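Local coordinates for protein ornithine carbamoyltransferase, anabolic (Campylobacter jejuni subsp. jejuni, PDB 3TPF) that transfers the carbamoyl group of carbamoyl phosphate to L-ornithine, giving L-citrulline and phosphate for arginine biosynthesis, probably as a homohexamer built from two trimers, at residues Phe5-Asp10 against Trp162-Ala167; Ile58-Gly63 against Val292-Leu297. All blocks are in the same frame, centred on the assembly; numbering follows the deposited sequence.

Interaction 1: residues Phe5-Asp10 against Trp162-Ala167; sequences FLTLRD and WLITAA
The interface between the carbamoyl phosphate-binding and ornithine-binding domains brings T7, L8 and R9 against I164 and T165, and an ST turn at T7 opens the 3-10 turn that carries L8 and R9. The hydroxyl OG1 of T7, anti to its own backbone N (chi1 172°), accepts a nearly straight bond from R9 N at 3.0 Å. The first two side chains of segment 8-10 then meet the helix. I164 carries most of the contact: its CD1 lies 3.4 Å from R9 CG, the two side chains crossing at about a right angle, while I164 CG2 lies 4.2 Å from L8 CB. T7 OG1 is also near the same methyl, I164 CD1, at 4.1 Å. On the next residue of the helix, T165 OG1 packs against L8 CD1 at 3.3 Å and is hydrogen-bonded to S161 O one turn back. R9 lays only CG and CD on I164; beyond them its guanidinium meets E186 through NH2 in a salt bridge, Y124 OH through NH1, and F190 in a cation-pi contact. Helix 157-169 thus faces the loop ahead of helix 13-28, with helix 126-138 touching T165 through V129 and helix 185-198 packing on L163 and A167.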
# COMPACT_ATOMS: atom_id res chain seq x y z
N PHE B 5 19.65 14.18 -0.04
CA PHE B 5 20.40 13.34 -0.98
C PHE B 5 19.70 13.39 -2.38
O PHE B 5 18.97 12.54 -2.77
CB PHE B 5 20.52 11.93 -0.43
CG PHE B 5 21.43 11.07 -1.23
CD1 PHE B 5 22.81 11.04 -0.97
CD2 PHE B 5 20.97 10.37 -2.28
CE1 PHE B 5 23.69 10.32 -1.75
CE2 PHE B 5 21.83 9.65 -3.09
CZ PHE B 5 23.21 9.65 -2.85
N LEU B 6 19.86 14.45 -3.09
CA LEU B 6 19.19 14.66 -4.39
C LEU B 6 20.07 14.32 -5.56
O LEU B 6 19.59 14.12 -6.65
CB LEU B 6 18.78 16.14 -4.52
CG LEU B 6 17.92 16.67 -3.33
CD1 LEU B 6 17.40 18.07 -3.53
CD2 LEU B 6 16.75 15.77 -3.06
N THR B 7 21.37 14.43 -5.36
CA THR B 7 22.38 14.08 -6.36
C THR B 7 23.75 13.85 -5.72
O THR B 7 24.12 14.51 -4.76
CB THR B 7 22.56 15.18 -7.42
OG1 THR B 7 23.69 14.85 -8.24
CG2 THR B 7 22.78 16.52 -6.76
N LEU B 8 24.53 12.97 -6.30
CA LEU B 8 25.86 12.77 -5.75
C LEU B 8 26.76 14.01 -5.89
O LEU B 8 27.84 14.10 -5.28
CB LEU B 8 26.49 11.56 -6.41
CG LEU B 8 25.81 10.29 -5.90
CD1 LEU B 8 26.11 9.05 -6.70
CD2 LEU B 8 26.23 10.18 -4.46
N ARG B 9 26.32 14.95 -6.71
CA ARG B 9 27.08 16.19 -6.90
C ARG B 9 27.36 16.87 -5.60
O ARG B 9 28.33 17.55 -5.47
CB ARG B 9 26.32 17.18 -7.75
CG ARG B 9 26.45 16.92 -9.23
CD ARG B 9 25.57 17.85 -10.01
NE ARG B 9 26.10 19.18 -9.99
CZ ARG B 9 25.78 20.11 -10.88
NH1 ARG B 9 24.92 19.85 -11.86
NH2 ARG B 9 26.33 21.32 -10.78
N ASP B 10 26.45 16.72 -4.65
CA ASP B 10 26.57 17.38 -3.35
C ASP B 10 27.46 16.64 -2.36
O ASP B 10 27.48 16.98 -1.19
CB ASP B 10 25.17 17.57 -2.74
CG ASP B 10 24.27 18.52 -3.56
OD1 ASP B 10 24.78 19.49 -4.20
OD2 ASP B 10 23.04 18.32 -3.54
N TRP B 162 26.41 8.84 -13.70
CA TRP B 162 27.75 8.17 -13.88
C TRP B 162 28.85 9.18 -14.19
O TRP B 162 29.96 9.07 -13.69
CB TRP B 162 27.74 7.01 -14.86
CG TRP B 162 27.68 5.68 -14.09
CD1 TRP B 162 26.66 4.83 -14.09
CD2 TRP B 162 28.63 5.15 -13.13
NE1 TRP B 162 26.89 3.80 -13.20
CE2 TRP B 162 28.10 3.97 -12.62
CE3 TRP B 162 29.85 5.57 -12.67
CZ2 TRP B 162 28.74 3.18 -11.71
CZ3 TRP B 162 30.50 4.78 -11.75
CH2 TRP B 162 29.93 3.60 -11.26
N LEU B 163 28.49 10.17 -14.96
CA LEU B 163 29.50 11.14 -15.39
C LEU B 163 30.04 11.83 -14.15
O LEU B 163 31.24 11.86 -13.90
CB LEU B 163 28.93 12.16 -16.40
CG LEU B 163 29.74 13.40 -16.75
CD1 LEU B 163 31.13 12.97 -17.21
CD2 LEU B 163 29.03 14.27 -17.79
N ILE B 164 29.09 12.30 -13.36
CA ILE B 164 29.34 13.00 -12.10
C ILE B 164 30.12 12.20 -11.11
O ILE B 164 31.05 12.69 -10.50
CB ILE B 164 28.00 13.28 -11.41
CG1 ILE B 164 27.39 14.52 -12.03
CG2 ILE B 164 28.07 13.34 -9.88
CD1 ILE B 164 25.91 14.61 -11.70
N THR B 165 29.66 10.99 -10.88
CA THR B 165 30.25 10.13 -9.85
C THR B 165 31.68 9.76 -10.25
O THR B 165 32.58 9.71 -9.42
CB THR B 165 29.48 8.83 -9.67
OG1 THR B 165 28.14 9.14 -9.36
CG2 THR B 165 30.09 7.99 -8.58
N ALA B 166 31.86 9.51 -11.55
CA ALA B 166 33.19 9.21 -12.10
C ALA B 166 34.13 10.38 -11.77
O ALA B 166 35.26 10.23 -11.31
CB ALA B 166 33.06 9.03 -13.59
N ALA B 167 33.56 11.54 -11.98
CA ALA B 167 34.24 12.80 -11.85
C ALA B 167 34.69 13.01 -10.41
O ALA B 167 35.84 13.54 -10.17
CB ALA B 167 33.31 13.95 -12.26

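Interaction 2: residues Ile58-Gly63 against Val292-Leu297; sequences ITELGG and VVKALL
K294 NZ is gripped by E60 OE1 in a salt bridge of 2.7 Å and by a water at 2.9 Å that accepts from it. The ammonium meets OE1 nearly along the carboxylate's C-O axis, and the water gives a weak bond of 3.4 Å to E60 O, a loose second link to the same residue. The lysine chain bends at chi3 (133°), which brings CE toward E60; CB of E60 lies 3.7 Å from that CE. Nearer the backbone, the lysine's CB and CG meet CD1 of L61, which is 3.6 Å from K294 CG, the two side chains crossing obliquely. Here helix 48-60 of the carbamoyl phosphate-binding domain ends in a Schellman motif: G63 N bonds I58 O, G62 N bonds T59 O, and G62 takes positive phi. The chain turns away just after L61, on the flank of helix 279-302, the long C-terminal helix. One turn on from K294, L297 CD1 meets two methyls, I58 CD1 and L61 CD1, each at 3.9 Å; I58 and L297 cross at about a right angle. Beyond the pair, L34 touches both L61 and L297, and A57 packs on K294.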
# COMPACT_ATOMS: atom_id res chain seq x y z
N ILE B 58 14.46 0.48 5.05
CA ILE B 58 14.05 1.02 6.34
C ILE B 58 13.51 -0.09 7.28
O ILE B 58 13.74 -0.03 8.50
CB ILE B 58 12.96 2.02 6.22
CG1 ILE B 58 12.74 2.79 7.53
CG2 ILE B 58 11.70 1.26 5.71
CD1 ILE B 58 13.72 3.87 7.70
N THR B 59 12.83 -1.10 6.70
CA THR B 59 12.18 -2.11 7.50
C THR B 59 13.25 -2.88 8.28
O THR B 59 13.18 -2.98 9.47
CB THR B 59 11.36 -3.04 6.68
OG1 THR B 59 10.23 -2.31 6.21
CG2 THR B 59 10.77 -4.15 7.48
N GLU B 60 14.26 -3.33 7.55
CA GLU B 60 15.33 -4.11 8.11
C GLU B 60 16.12 -3.32 9.09
O GLU B 60 16.74 -3.87 10.00
CB GLU B 60 16.25 -4.59 7.01
CG GLU B 60 15.65 -5.66 6.13
CD GLU B 60 16.62 -6.21 5.09
OE1 GLU B 60 17.87 -5.92 5.22
OE2 GLU B 60 16.14 -6.92 4.14
N LEU B 61 16.14 -2.02 8.87
CA LEU B 61 16.85 -1.10 9.78
C LEU B 61 16.04 -0.80 11.08
O LEU B 61 16.47 -0.01 11.89
CB LEU B 61 17.23 0.22 9.02
CG LEU B 61 18.50 0.25 8.08
CD1 LEU B 61 18.65 1.43 7.11
CD2 LEU B 61 19.72 0.10 8.98
N GLY B 62 14.87 -1.41 11.22
CA GLY B 62 14.01 -1.24 12.39
C GLY B 62 12.87 -0.22 12.27
O GLY B 62 12.13 -0.00 13.22
N GLY B 63 12.67 0.35 11.08
CA GLY B 63 11.69 1.40 10.88
C GLY B 63 10.49 0.93 10.11
O GLY B 63 10.22 -0.25 10.09
N VAL B 292 22.73 -0.20 -0.02
CA VAL B 292 23.22 1.14 -0.33
C VAL B 292 22.19 2.16 0.17
O VAL B 292 22.52 3.12 0.85
CB VAL B 292 23.56 1.21 -1.85
CG1 VAL B 292 23.28 2.54 -2.41
CG2 VAL B 292 25.06 0.86 -2.07
N VAL B 293 20.93 1.89 -0.10
CA VAL B 293 19.88 2.71 0.53
C VAL B 293 19.97 2.64 2.10
O VAL B 293 19.89 3.65 2.79
CB VAL B 293 18.51 2.38 0.02
CG1 VAL B 293 17.44 3.07 0.90
CG2 VAL B 293 18.44 2.85 -1.51
N LYS B 294 20.21 1.46 2.63
CA LYS B 294 20.45 1.37 4.09
C LYS B 294 21.50 2.32 4.60
O LYS B 294 21.26 3.13 5.51
CB LYS B 294 20.81 -0.02 4.47
CG LYS B 294 19.61 -0.93 4.63
CD LYS B 294 20.03 -2.36 4.59
CE LYS B 294 19.43 -3.24 5.73
NZ LYS B 294 20.09 -4.56 5.82
N ALA B 295 22.65 2.30 3.95
CA ALA B 295 23.78 3.18 4.35
C ALA B 295 23.31 4.62 4.28
O ALA B 295 23.57 5.45 5.18
CB ALA B 295 25.01 2.98 3.46
N LEU B 296 22.68 4.93 3.17
CA LEU B 296 22.29 6.30 2.89
C LEU B 296 21.37 6.82 3.97
O LEU B 296 21.52 7.89 4.48
CB LEU B 296 21.54 6.33 1.52
CG LEU B 296 21.07 7.62 0.96
CD1 LEU B 296 22.19 8.64 0.90
CD2 LEU B 296 20.61 7.30 -0.45
N LEU B 297 20.35 6.03 4.26
CA LEU B 297 19.43 6.39 5.32
C LEU B 297 20.19 6.51 6.68
O LEU B 297 19.93 7.51 7.40
CB LEU B 297 18.33 5.38 5.48
CG LEU B 297 17.29 5.14 4.42
CD1 LEU B 297 16.51 3.88 4.91
CD2 LEU B 297 16.42 6.36 4.13
O HOH W 1 19.91 -4.34 8.73

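Interactions 1 and 2 illustrate how a two-domain enzyme is held together by chain crossings of different kinds: interaction 1 bridges the two domains, whereas interaction 2 seats the C-terminal helix 279-302 on the carbamoyl phosphate-binding domain. Their segments alternate along the sequence. Their centres are 21 Å apart, yet they meet where F5 CD1 lies against L296 CD1. The start of helix 126-138, with the predicted carbamoyl phosphate-binding residues P126 and T127, lies near both: the side chain of L8 is about 4 Å from that of P126, and that of L297 about 8 Å from that of T127. The I164 side chain is about 9 Å from that of N157, predicted to bind L-ornithine, and does not touch it.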